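Local coordinates for protein 1-deoxy-D-xylulose 5-phosphate reductoisomerase (Zymomonas mobilis, PDB 1R0K) that catalyses the NADPH-dependent rearrangement and reduction of 1-deoxy-D-xylulose 5-phosphate to 2-C-methyl-D-erythritol 4-phosphate, using a divalent metal ion, in isoprenoid biosynthesis, at residues L107-L111 with L365-F369; E126-S130 with P322-N326; L222-F226 with A311-I315; A328-V333 with I346-V350. All blocks are in the same frame, centred on the assembly; numbering follows the deposited sequence.

All four contacts pair helical segments, and three of them bring parts far apart in sequence together. Contacts 1 and 2 both tie the N-terminal nucleotide-binding domain to the C-terminal helices. They touch through Leu107 and Thr110 on helix 126-129 and Val368 on Ser130. Contact 1 is only partly buried and carries a salt bridge at its exposed side, whereas contact 2 is buried yet wet, bridged by four waters. Contacts 3 and 4 are buried and almost wholly apolar. Helix 321-337 serves both contact 2 and contact 4, and its Met325 packs on Ile223 and Ala311 of contact 3 and on Val350 of contact 4.

Contact 1: residues L107-L111 with L365-F369; sequences LKATL and LEDVF
Both segments are regular alpha-helix, 107-111 opening helix 107-115 and 365-369 opening helix 365-385. They run nearly antiparallel (156°), axes 11.6 Å apart, so side chains fill the gap; the nearest CA atoms, of Lys108 and Leu365, are 7.4 Å apart. The apolar layer centres on Leu365 (m, t), whose CD1 lies 3.4 Å from Leu111 CD2 and 3.9 Å from Lys108 CD. Leu107 (m, t) points toward the other helix, its CD1 3.6 Å from Phe369 CE2 and 4.0 Å from Val368 CG1. The charged pair is exposed: Lys108 (m, m, t, t), whose CA-to-CB bond points sideways, turns to run past the Phe369 ring, CE 4.0 Å from CE1 at the ring edge. Glu366 (m, p), whose CA-to-CB bond points away, folds its carboxylate back, and Lys108 NZ donates to Glu366 OE2 at 2.5 Å in a salt bridge. Leu107 also packs against Asn124 and Glu126, predicted to bind NADPH. The contact joins a helix of the Rossmann-like nucleotide-binding domain to the long C-terminal helix.

Contact 2: residues E126-S130 with P322-N326; sequences ESLVS and PAVMN
Val129, Asn326 and Ser130 lose the most surface here, where the short helix beginning at Glu126 meets helix 321-337. Segment 322-326 is regular helix; Ser130 has phi/psi -96/-33, and its CA comes within 4.0 Å of Ala323 CA. Val129 (t) sets CG1 3.8 Å from Asn326 CB, while its carbonyl O lies 3.1 Å from Pro322 CB. Ser130 CB packs 3.9 Å from Ala323 CB. Its OG (chi1 m) and Asn326 ND2, 3.6 Å apart, both donate to water 4, at 2.9 and 3.2 Å, and that water donates to Ala323 O at 2.8 Å. Water 3 takes Ala323 N at 2.9 Å and gives to Ser130 O at 3.2 Å. Asn326 (chi1 t) faces Glu126 (m, p) across two more waters: ND2 is 2.8 Å from water 1 and OD1 2.6 Å from water 2, and Glu126 OE2 lies 2.7 and 2.9 Å from them. Between these segments the polar link runs through water, and at one end reaches Glu126, predicted to bind NADPH.

Contact 3: residues L222-F226 with A311-I315; sequences LIEAF and AMESI
This is a buried, apolar, roughly parallel helix-helix packing, in which helix 216-229 lies beside helix 307-317 and joins the part of the chain carrying predicted metal and substrate ligands to the C-terminal helices of the DXR fold. Both segments are regular alpha-helix, with N-to-C directions only 32° apart (signed crossing angle -32°) and axes 10.1 Å apart at closest approach. Ile223 and Ile315 form the register, their CA atoms 6.4 Å apart. Ile315 (m, t) points into the other helix and meets three residues spaced over one turn of it. Its CG1 sits 3.4 Å from Ile223 CG1, and its CD1 is 3.7 Å from Leu222 CG. Ile223 (m, t) also sends CD1 to 4.4 Å from Ala311 CB. Beside Ile315, Leu222 (t, p) also receives Met312, whose CA-to-CB bond points away but which curls back through m, m, t torsions and places CE 3.5 Å from Leu222 CD2. Helix 321-337 adds Pro322 and Met325 against Ile223. Glu221, predicted to bind Mn(2+) and the substrate, immediately precedes Leu222, so the contact lies next to the probable metal site in sequence and space. Phe226, with chi1 t, closes the contact through a CH-pi interaction: Ile315 CG2 lies 3.7 Å from the centroid of the Phe226 ring, 14° off its normal, over the face.

Contact 4: residues A328-V333 with I346-V350; sequences ANEIAV and IAKIV
Segments 328-333 and 346-350 are regular alpha-helix and run roughly antiparallel, with N-to-C directions 143° apart and axes 8.6 Å apart. They belong to helices 321-337 and 345-356, successive in the chain, and so form an alpha-alpha hairpin in the C-terminal domain. Two CA pairs set the register, Ala328 with Val350 at 5.2 Å and Ala332 with Ile346 at 5.0 Å. Alanines at these places, one turn apart, let the backbones come this close. The CA-to-CB bond of Ala332 points toward the neighbouring helix, and CB lies 3.7 Å from Ile346 CG2, 4.0 Å from Ile349 CB and 4.4 Å from Val350 CG2. At the other end Val350 (t) lays CG2 4.2 Å from Ala328 CB and 3.6 Å from Asn329 CA. Ile346 (m, t) also touches Val333 (t), CG2 to CG2 at 4.1 Å. Helix 206-214 packs on this pair through Ile210, which meets both Val333 and Ile346, while helix 365-385 packs on Ala328 through Ala379. Asn329 (chi1 t) is the polar member: its ND2 is hydrogen-bonded to Asp211 OD1 of helix 206-214, and its OD1 rests 3.6 Å from Ile346 CG2.

Contact 1: residues L107-L111 with L365-F369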
loop_
_atom_site.group_PDB
_atom_site.type_symbol
_atom_site.label_atom_id
_atom_site.label_comp_id
_atom_site.label_asym_id
_atom_site.label_seq_id
_atom_site.Cartn_x
_atom_site.Cartn_y
_atom_site.Cartn_z
ATOM N N LEU B 107 -20.336 -11.893 -21.279
ATOM C CA LEU B 107 -21.049 -12.276 -20.059
ATOM C C LEU B 107 -21.235 -13.783 -19.858
ATOM O O LEU B 107 -20.924 -14.318 -18.788
ATOM C CB LEU B 107 -22.418 -11.586 -20.010
ATOM C CG LEU B 107 -22.430 -10.062 -19.827
ATOM C CD1 LEU B 107 -23.866 -9.564 -19.834
ATOM C CD2 LEU B 107 -21.743 -9.683 -18.517
ATOM N N LYS B 108 -21.750 -14.459 -20.879
ATOM C CA LYS B 108 -22.001 -15.896 -20.810
ATOM C C LYS B 108 -20.778 -16.738 -20.466
ATOM O O LYS B 108 -20.839 -17.594 -19.585
ATOM C CB LYS B 108 -22.591 -16.390 -22.130
ATOM C CG LYS B 108 -24.071 -16.121 -22.294
ATOM C CD LYS B 108 -24.875 -16.994 -21.357
ATOM C CE LYS B 108 -26.365 -16.866 -21.625
ATOM N NZ LYS B 108 -27.147 -17.784 -20.749
ATOM N N ALA B 109 -19.672 -16.505 -21.165
ATOM C CA ALA B 109 -18.451 -17.264 -20.916
ATOM C C ALA B 109 -17.876 -16.912 -19.551
ATOM O O ALA B 109 -17.370 -17.780 -18.836
ATOM C CB ALA B 109 -17.418 -16.977 -22.008
ATOM N N THR B 110 -17.950 -15.634 -19.196
ATOM C CA THR B 110 -17.430 -15.171 -17.913
ATOM C C THR B 110 -18.182 -15.851 -16.775
ATOM O O THR B 110 -17.574 -16.376 -15.843
ATOM C CB THR B 110 -17.557 -13.635 -17.795
ATOM O OG1 THR B 110 -16.767 -13.017 -18.820
ATOM C CG2 THR B 110 -17.071 -13.151 -16.441
ATOM N N LEU B 111 -19.507 -15.856 -16.856
ATOM C CA LEU B 111 -20.305 -16.492 -15.818
ATOM C C LEU B 111 -20.005 -17.985 -15.769
ATOM O O LEU B 111 -19.885 -18.564 -14.690
ATOM C CB LEU B 111 -21.794 -16.279 -16.075
ATOM C CG LEU B 111 -22.723 -16.968 -15.069
ATOM C CD1 LEU B 111 -22.289 -16.643 -13.651
ATOM C CD2 LEU B 111 -24.158 -16.518 -15.311
ATOM N N LEU B 365 -28.809 -13.829 -16.606
ATOM C CA LEU B 365 -28.139 -13.091 -17.670
ATOM C C LEU B 365 -29.148 -12.765 -18.769
ATOM O O LEU B 365 -29.037 -11.737 -19.444
ATOM C CB LEU B 365 -26.972 -13.899 -18.258
ATOM C CG LEU B 365 -25.694 -13.992 -17.418
ATOM C CD1 LEU B 365 -24.626 -14.754 -18.195
ATOM C CD2 LEU B 365 -25.204 -12.588 -17.068
ATOM N N GLU B 366 -30.138 -13.637 -18.946
ATOM C CA GLU B 366 -31.155 -13.404 -19.963
ATOM C C GLU B 366 -31.874 -12.080 -19.696
ATOM O O GLU B 366 -32.189 -11.344 -20.634
ATOM C CB GLU B 366 -32.155 -14.563 -19.993
ATOM C CG GLU B 366 -31.561 -15.875 -20.501
ATOM C CD GLU B 366 -30.306 -16.298 -19.745
ATOM O OE1 GLU B 366 -30.376 -16.524 -18.512
ATOM O OE2 GLU B 366 -29.238 -16.405 -20.390
ATOM N N ASP B 367 -32.125 -11.776 -18.423
ATOM C CA ASP B 367 -32.786 -10.521 -18.060
ATOM C C ASP B 367 -31.856 -9.340 -18.362
ATOM O O ASP B 367 -32.297 -8.291 -18.828
ATOM C CB ASP B 367 -33.152 -10.487 -16.571
ATOM C CG ASP B 367 -34.252 -11.473 -16.207
ATOM O OD1 ASP B 367 -35.043 -11.852 -17.092
ATOM O OD2 ASP B 367 -34.334 -11.854 -15.025
ATOM N N VAL B 368 -30.568 -9.516 -18.083
ATOM C CA VAL B 368 -29.594 -8.461 -18.332
ATOM C C VAL B 368 -29.579 -8.094 -19.817
ATOM O O VAL B 368 -29.655 -6.918 -20.171
ATOM C CB VAL B 368 -28.183 -8.895 -17.889
ATOM C CG1 VAL B 368 -27.156 -7.817 -18.249
ATOM C CG2 VAL B 368 -28.174 -9.150 -16.383
ATOM N N PHE B 369 -29.492 -9.100 -20.682
ATOM C CA PHE B 369 -29.483 -8.862 -22.118
ATOM C C PHE B 369 -30.744 -8.114 -22.539
ATOM O O PHE B 369 -30.688 -7.193 -23.355
ATOM C CB PHE B 369 -29.411 -10.187 -22.870
ATOM C CG PHE B 369 -28.116 -10.914 -22.687
ATOM C CD1 PHE B 369 -28.102 -12.282 -22.439
ATOM C CD2 PHE B 369 -26.905 -10.238 -22.781
ATOM C CE1 PHE B 369 -26.899 -12.964 -22.289
ATOM C CE2 PHE B 369 -25.701 -10.911 -22.633
ATOM C CZ PHE B 369 -25.699 -12.276 -22.387
#

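Contact 2: residues E126-S130 with P322-N326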
loop_
_atom_site.group_PDB
_atom_site.type_symbol
_atom_site.label_atom_id
_atom_site.label_comp_id
_atom_site.label_asym_id
_atom_site.label_seq_id
_atom_site.Cartn_x
_atom_site.Cartn_y
_atom_site.Cartn_z
ATOM N N GLU B 126 -18.757 -5.385 -18.245
ATOM C CA GLU B 126 -20.200 -5.595 -18.170
ATOM C C GLU B 126 -20.570 -6.567 -17.052
ATOM O O GLU B 126 -21.638 -6.455 -16.442
ATOM C CB GLU B 126 -20.741 -6.128 -19.502
ATOM C CG GLU B 126 -20.810 -5.106 -20.638
ATOM C CD GLU B 126 -19.444 -4.655 -21.124
ATOM O OE1 GLU B 126 -18.460 -5.408 -20.945
ATOM O OE2 GLU B 126 -19.361 -3.551 -21.708
ATOM N N SER B 127 -19.679 -7.516 -16.783
ATOM C CA SER B 127 -19.918 -8.505 -15.743
ATOM C C SER B 127 -20.327 -7.877 -14.415
ATOM O O SER B 127 -21.260 -8.352 -13.768
ATOM C CB SER B 127 -18.672 -9.369 -15.539
ATOM O OG SER B 127 -18.428 -10.175 -16.676
ATOM N N LEU B 128 -19.646 -6.811 -14.006
ATOM C CA LEU B 128 -19.977 -6.174 -12.735
ATOM C C LEU B 128 -20.795 -4.897 -12.887
ATOM O O LEU B 128 -21.542 -4.515 -11.989
ATOM C CB LEU B 128 -18.702 -5.896 -11.938
ATOM C CG LEU B 128 -17.895 -7.161 -11.634
ATOM C CD1 LEU B 128 -16.687 -6.805 -10.779
ATOM C CD2 LEU B 128 -18.777 -8.178 -10.926
ATOM N N VAL B 129 -20.658 -4.234 -14.026
ATOM C CA VAL B 129 -21.414 -3.014 -14.258
ATOM C C VAL B 129 -22.878 -3.345 -14.514
ATOM O O VAL B 129 -23.775 -2.769 -13.901
ATOM C CB VAL B 129 -20.875 -2.243 -15.480
ATOM C CG1 VAL B 129 -21.824 -1.096 -15.835
ATOM C CG2 VAL B 129 -19.491 -1.700 -15.181
ATOM N N SER B 130 -23.115 -4.291 -15.413
ATOM C CA SER B 130 -24.477 -4.656 -15.773
ATOM C C SER B 130 -25.049 -5.855 -15.023
ATOM O O SER B 130 -26.248 -5.897 -14.748
ATOM C CB SER B 130 -24.544 -4.907 -17.278
ATOM O OG SER B 130 -24.048 -3.780 -17.988
ATOM N N PRO B 322 -27.759 0.295 -13.006
ATOM C CA PRO B 322 -26.418 0.292 -13.601
ATOM C C PRO B 322 -26.410 -0.250 -15.035
ATOM O O PRO B 322 -25.751 0.306 -15.908
ATOM C CB PRO B 322 -25.622 -0.578 -12.634
ATOM C CG PRO B 322 -26.275 -0.260 -11.305
ATOM C CD PRO B 322 -27.741 -0.329 -11.670
ATOM N N ALA B 323 -27.144 -1.332 -15.278
ATOM C CA ALA B 323 -27.197 -1.904 -16.617
ATOM C C ALA B 323 -27.836 -0.905 -17.579
ATOM O O ALA B 323 -27.382 -0.740 -18.715
ATOM C CB ALA B 323 -27.996 -3.215 -16.606
ATOM N N VAL B 324 -28.893 -0.241 -17.125
ATOM C CA VAL B 324 -29.586 0.738 -17.958
ATOM C C VAL B 324 -28.658 1.897 -18.268
ATOM O O VAL B 324 -28.589 2.358 -19.404
ATOM C CB VAL B 324 -30.856 1.281 -17.254
ATOM C CG1 VAL B 324 -31.469 2.412 -18.067
ATOM C CG2 VAL B 324 -31.863 0.155 -17.071
ATOM N N MET B 325 -27.937 2.363 -17.255
ATOM C CA MET B 325 -27.007 3.471 -17.446
ATOM C C MET B 325 -25.938 3.114 -18.472
ATOM O O MET B 325 -25.633 3.908 -19.363
ATOM C CB MET B 325 -26.330 3.831 -16.125
ATOM C CG MET B 325 -25.379 5.010 -16.229
ATOM S SD MET B 325 -24.468 5.266 -14.698
ATOM C CE MET B 325 -23.142 4.096 -14.915
ATOM N N ASN B 326 -25.373 1.917 -18.340
ATOM C CA ASN B 326 -24.328 1.468 -19.256
ATOM C C ASN B 326 -24.829 1.380 -20.691
ATOM O O ASN B 326 -24.178 1.874 -21.612
ATOM C CB ASN B 326 -23.791 0.101 -18.832
ATOM C CG ASN B 326 -22.713 -0.404 -19.764
ATOM O OD1 ASN B 326 -21.620 0.161 -19.828
ATOM N ND2 ASN B 326 -23.017 -1.470 -20.503
HETATM O O HOH W 1 -21.524 -2.402 -22.742
HETATM O O HOH W 2 -19.323 -0.906 -20.544
HETATM O O HOH W 3 -27.882 -3.451 -13.385
HETATM O O HOH W 4 -25.870 -2.723 -19.939
#

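Contact 3: residues L222-F226 with A311-I315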
loop_
_atom_site.group_PDB
_atom_site.type_symbol
_atom_site.label_atom_id
_atom_site.label_comp_id
_atom_site.label_asym_id
_atom_site.label_seq_id
_atom_site.Cartn_x
_atom_site.Cartn_y
_atom_site.Cartn_z
ATOM N N LEU B 222 -16.650 2.849 -10.401
ATOM C CA LEU B 222 -17.203 2.943 -9.060
ATOM C C LEU B 222 -18.225 1.835 -8.851
ATOM O O LEU B 222 -18.273 1.201 -7.794
ATOM C CB LEU B 222 -17.883 4.297 -8.867
ATOM C CG LEU B 222 -18.641 4.486 -7.559
ATOM C CD1 LEU B 222 -17.692 4.353 -6.377
ATOM C CD2 LEU B 222 -19.305 5.856 -7.563
ATOM N N ILE B 223 -19.048 1.611 -9.867
ATOM C CA ILE B 223 -20.070 0.585 -9.785
ATOM C C ILE B 223 -19.406 -0.773 -9.622
ATOM O O ILE B 223 -19.784 -1.551 -8.753
ATOM C CB ILE B 223 -20.965 0.601 -11.039
ATOM C CG1 ILE B 223 -21.788 1.892 -11.055
ATOM C CG2 ILE B 223 -21.883 -0.617 -11.052
ATOM C CD1 ILE B 223 -22.616 2.079 -12.303
ATOM N N GLU B 224 -18.401 -1.043 -10.446
ATOM C CA GLU B 224 -17.681 -2.309 -10.370
ATOM C C GLU B 224 -17.041 -2.495 -9.002
ATOM O O GLU B 224 -17.094 -3.585 -8.428
ATOM C CB GLU B 224 -16.581 -2.362 -11.421
ATOM C CG GLU B 224 -17.054 -2.344 -12.851
ATOM C CD GLU B 224 -15.887 -2.339 -13.819
ATOM O OE1 GLU B 224 -15.360 -1.239 -14.109
ATOM O OE2 GLU B 224 -15.486 -3.437 -14.265
ATOM N N ALA B 225 -16.422 -1.430 -8.494
ATOM C CA ALA B 225 -15.759 -1.477 -7.193
ATOM C C ALA B 225 -16.753 -1.798 -6.089
ATOM O O ALA B 225 -16.451 -2.540 -5.150
ATOM C CB ALA B 225 -15.077 -0.147 -6.907
ATOM N N PHE B 226 -17.947 -1.228 -6.202
ATOM C CA PHE B 226 -18.982 -1.450 -5.205
ATOM C C PHE B 226 -19.315 -2.937 -5.066
ATOM O O PHE B 226 -19.479 -3.440 -3.955
ATOM C CB PHE B 226 -20.239 -0.665 -5.583
ATOM C CG PHE B 226 -21.410 -0.910 -4.668
ATOM C CD1 PHE B 226 -21.410 -0.426 -3.361
ATOM C CD2 PHE B 226 -22.502 -1.661 -5.097
ATOM C CE1 PHE B 226 -22.472 -0.687 -2.499
ATOM C CE2 PHE B 226 -23.565 -1.930 -4.243
ATOM C CZ PHE B 226 -23.542 -1.443 -2.947
ATOM N N ALA B 311 -23.793 7.636 -11.893
ATOM C CA ALA B 311 -23.279 6.350 -11.433
ATOM C C ALA B 311 -23.661 6.149 -9.969
ATOM O O ALA B 311 -24.142 5.080 -9.587
ATOM C CB ALA B 311 -21.760 6.302 -11.592
ATOM N N MET B 312 -23.448 7.186 -9.160
ATOM C CA MET B 312 -23.775 7.145 -7.734
ATOM C C MET B 312 -25.250 6.828 -7.502
ATOM O O MET B 312 -25.587 5.951 -6.705
ATOM C CB MET B 312 -23.454 8.491 -7.066
ATOM C CG MET B 312 -21.990 8.721 -6.768
ATOM S SD MET B 312 -21.418 7.739 -5.361
ATOM C CE MET B 312 -19.712 8.344 -5.200
ATOM N N GLU B 313 -26.126 7.555 -8.190
ATOM C CA GLU B 313 -27.565 7.352 -8.037
ATOM C C GLU B 313 -27.978 5.963 -8.513
ATOM O O GLU B 313 -28.823 5.310 -7.900
ATOM C CB GLU B 313 -28.333 8.433 -8.803
ATOM C CG GLU B 313 -27.961 9.845 -8.377
ATOM C CD GLU B 313 -28.755 10.916 -9.100
ATOM O OE1 GLU B 313 -28.968 10.779 -10.324
ATOM O OE2 GLU B 313 -29.159 11.902 -8.446
ATOM N N SER B 314 -27.371 5.504 -9.600
ATOM C CA SER B 314 -27.690 4.183 -10.120
ATOM C C SER B 314 -27.346 3.107 -9.084
ATOM O O SER B 314 -28.133 2.185 -8.858
ATOM C CB SER B 314 -26.932 3.929 -11.427
ATOM O OG SER B 314 -27.385 4.801 -12.452
ATOM N N ILE B 315 -26.180 3.225 -8.450
ATOM C CA ILE B 315 -25.768 2.252 -7.438
ATOM C C ILE B 315 -26.720 2.297 -6.247
ATOM O O ILE B 315 -27.178 1.258 -5.769
ATOM C CB ILE B 315 -24.338 2.529 -6.916
ATOM C CG1 ILE B 315 -23.327 2.361 -8.045
ATOM C CG2 ILE B 315 -24.006 1.579 -5.768
ATOM C CD1 ILE B 315 -21.908 2.696 -7.639
#

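Contact 4: residues A328-V333 with I346-V350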
loop_
_atom_site.group_PDB
_atom_site.type_symbol
_atom_site.label_atom_id
_atom_site.label_comp_id
_atom_site.label_asym_id
_atom_site.label_seq_id
_atom_site.Cartn_x
_atom_site.Cartn_y
_atom_site.Cartn_z
ATOM N N ALA B 328 -27.479 2.858 -22.055
ATOM C CA ALA B 328 -27.811 4.184 -22.571
ATOM C C ALA B 328 -26.549 4.939 -22.974
ATOM O O ALA B 328 -26.534 5.657 -23.973
ATOM C CB ALA B 328 -28.586 4.978 -21.534
ATOM N N ASN B 329 -25.485 4.780 -22.193
ATOM C CA ASN B 329 -24.232 5.459 -22.501
ATOM C C ASN B 329 -23.664 4.974 -23.838
ATOM O O ASN B 329 -23.115 5.761 -24.610
ATOM C CB ASN B 329 -23.213 5.229 -21.380
ATOM C CG ASN B 329 -21.951 6.039 -21.574
ATOM O OD1 ASN B 329 -21.993 7.275 -21.618
ATOM N ND2 ASN B 329 -20.817 5.352 -21.697
ATOM N N GLU B 330 -23.796 3.680 -24.115
ATOM C CA GLU B 330 -23.303 3.125 -25.375
ATOM C C GLU B 330 -23.952 3.847 -26.553
ATOM O O GLU B 330 -23.278 4.244 -27.501
ATOM C CB GLU B 330 -23.619 1.627 -25.465
ATOM C CG GLU B 330 -22.800 0.754 -24.530
ATOM C CD GLU B 330 -21.413 0.439 -25.071
ATOM O OE1 GLU B 330 -20.985 1.068 -26.066
ATOM O OE2 GLU B 330 -20.743 -0.441 -24.490
ATOM N N ILE B 331 -25.270 4.009 -26.480
ATOM C CA ILE B 331 -26.040 4.676 -27.520
ATOM C C ILE B 331 -25.685 6.153 -27.610
ATOM O O ILE B 331 -25.439 6.672 -28.696
ATOM C CB ILE B 331 -27.564 4.551 -27.244
ATOM C CG1 ILE B 331 -27.988 3.088 -27.349
ATOM C CG2 ILE B 331 -28.359 5.400 -28.226
ATOM C CD1 ILE B 331 -27.862 2.526 -28.750
ATOM N N ALA B 332 -25.661 6.822 -26.462
ATOM C CA ALA B 332 -25.358 8.244 -26.417
ATOM C C ALA B 332 -23.972 8.557 -26.975
ATOM O O ALA B 332 -23.816 9.491 -27.759
ATOM C CB ALA B 332 -25.479 8.755 -24.985
ATOM N N VAL B 333 -22.968 7.785 -26.565
ATOM C CA VAL B 333 -21.608 7.999 -27.054
ATOM C C VAL B 333 -21.558 7.833 -28.576
ATOM O O VAL B 333 -20.994 8.667 -29.283
ATOM C CB VAL B 333 -20.618 7.011 -26.380
ATOM C CG1 VAL B 333 -19.263 7.066 -27.063
ATOM C CG2 VAL B 333 -20.470 7.359 -24.903
ATOM N N ILE B 346 -24.564 13.619 -23.963
ATOM C CA ILE B 346 -24.340 12.217 -23.632
ATOM C C ILE B 346 -24.891 11.906 -22.248
ATOM O O ILE B 346 -25.765 11.047 -22.101
ATOM C CB ILE B 346 -22.840 11.859 -23.677
ATOM C CG1 ILE B 346 -22.312 12.034 -25.103
ATOM C CG2 ILE B 346 -22.632 10.423 -23.212
ATOM C CD1 ILE B 346 -20.807 11.957 -25.225
ATOM N N ALA B 347 -24.392 12.606 -21.234
ATOM C CA ALA B 347 -24.863 12.384 -19.871
ATOM C C ALA B 347 -26.343 12.726 -19.737
ATOM O O ALA B 347 -27.042 12.152 -18.904
ATOM C CB ALA B 347 -24.040 13.213 -18.878
ATOM N N LYS B 348 -26.824 13.670 -20.540
ATOM C CA LYS B 348 -28.237 14.035 -20.466
ATOM C C LYS B 348 -29.111 12.895 -20.968
ATOM O O LYS B 348 -30.122 12.566 -20.354
ATOM C CB LYS B 348 -28.513 15.313 -21.265
ATOM C CG LYS B 348 -27.918 16.553 -20.612
ATOM C CD LYS B 348 -28.272 17.831 -21.357
ATOM C CE LYS B 348 -27.629 19.036 -20.677
ATOM N NZ LYS B 348 -27.995 20.326 -21.334
ATOM N N ILE B 349 -28.721 12.286 -22.082
ATOM C CA ILE B 349 -29.483 11.171 -22.628
ATOM C C ILE B 349 -29.462 10.025 -21.624
ATOM O O ILE B 349 -30.480 9.365 -21.402
ATOM C CB ILE B 349 -28.888 10.672 -23.969
ATOM C CG1 ILE B 349 -29.032 11.753 -25.049
ATOM C CG2 ILE B 349 -29.580 9.387 -24.403
ATOM C CD1 ILE B 349 -30.450 12.153 -25.349
ATOM N N VAL B 350 -28.304 9.788 -21.013
ATOM C CA VAL B 350 -28.200 8.709 -20.038
ATOM C C VAL B 350 -29.153 8.981 -18.880
ATOM O O VAL B 350 -29.901 8.096 -18.464
ATOM C CB VAL B 350 -26.752 8.559 -19.508
ATOM C CG1 VAL B 350 -26.711 7.552 -18.367
ATOM C CG2 VAL B 350 -25.840 8.088 -20.640
#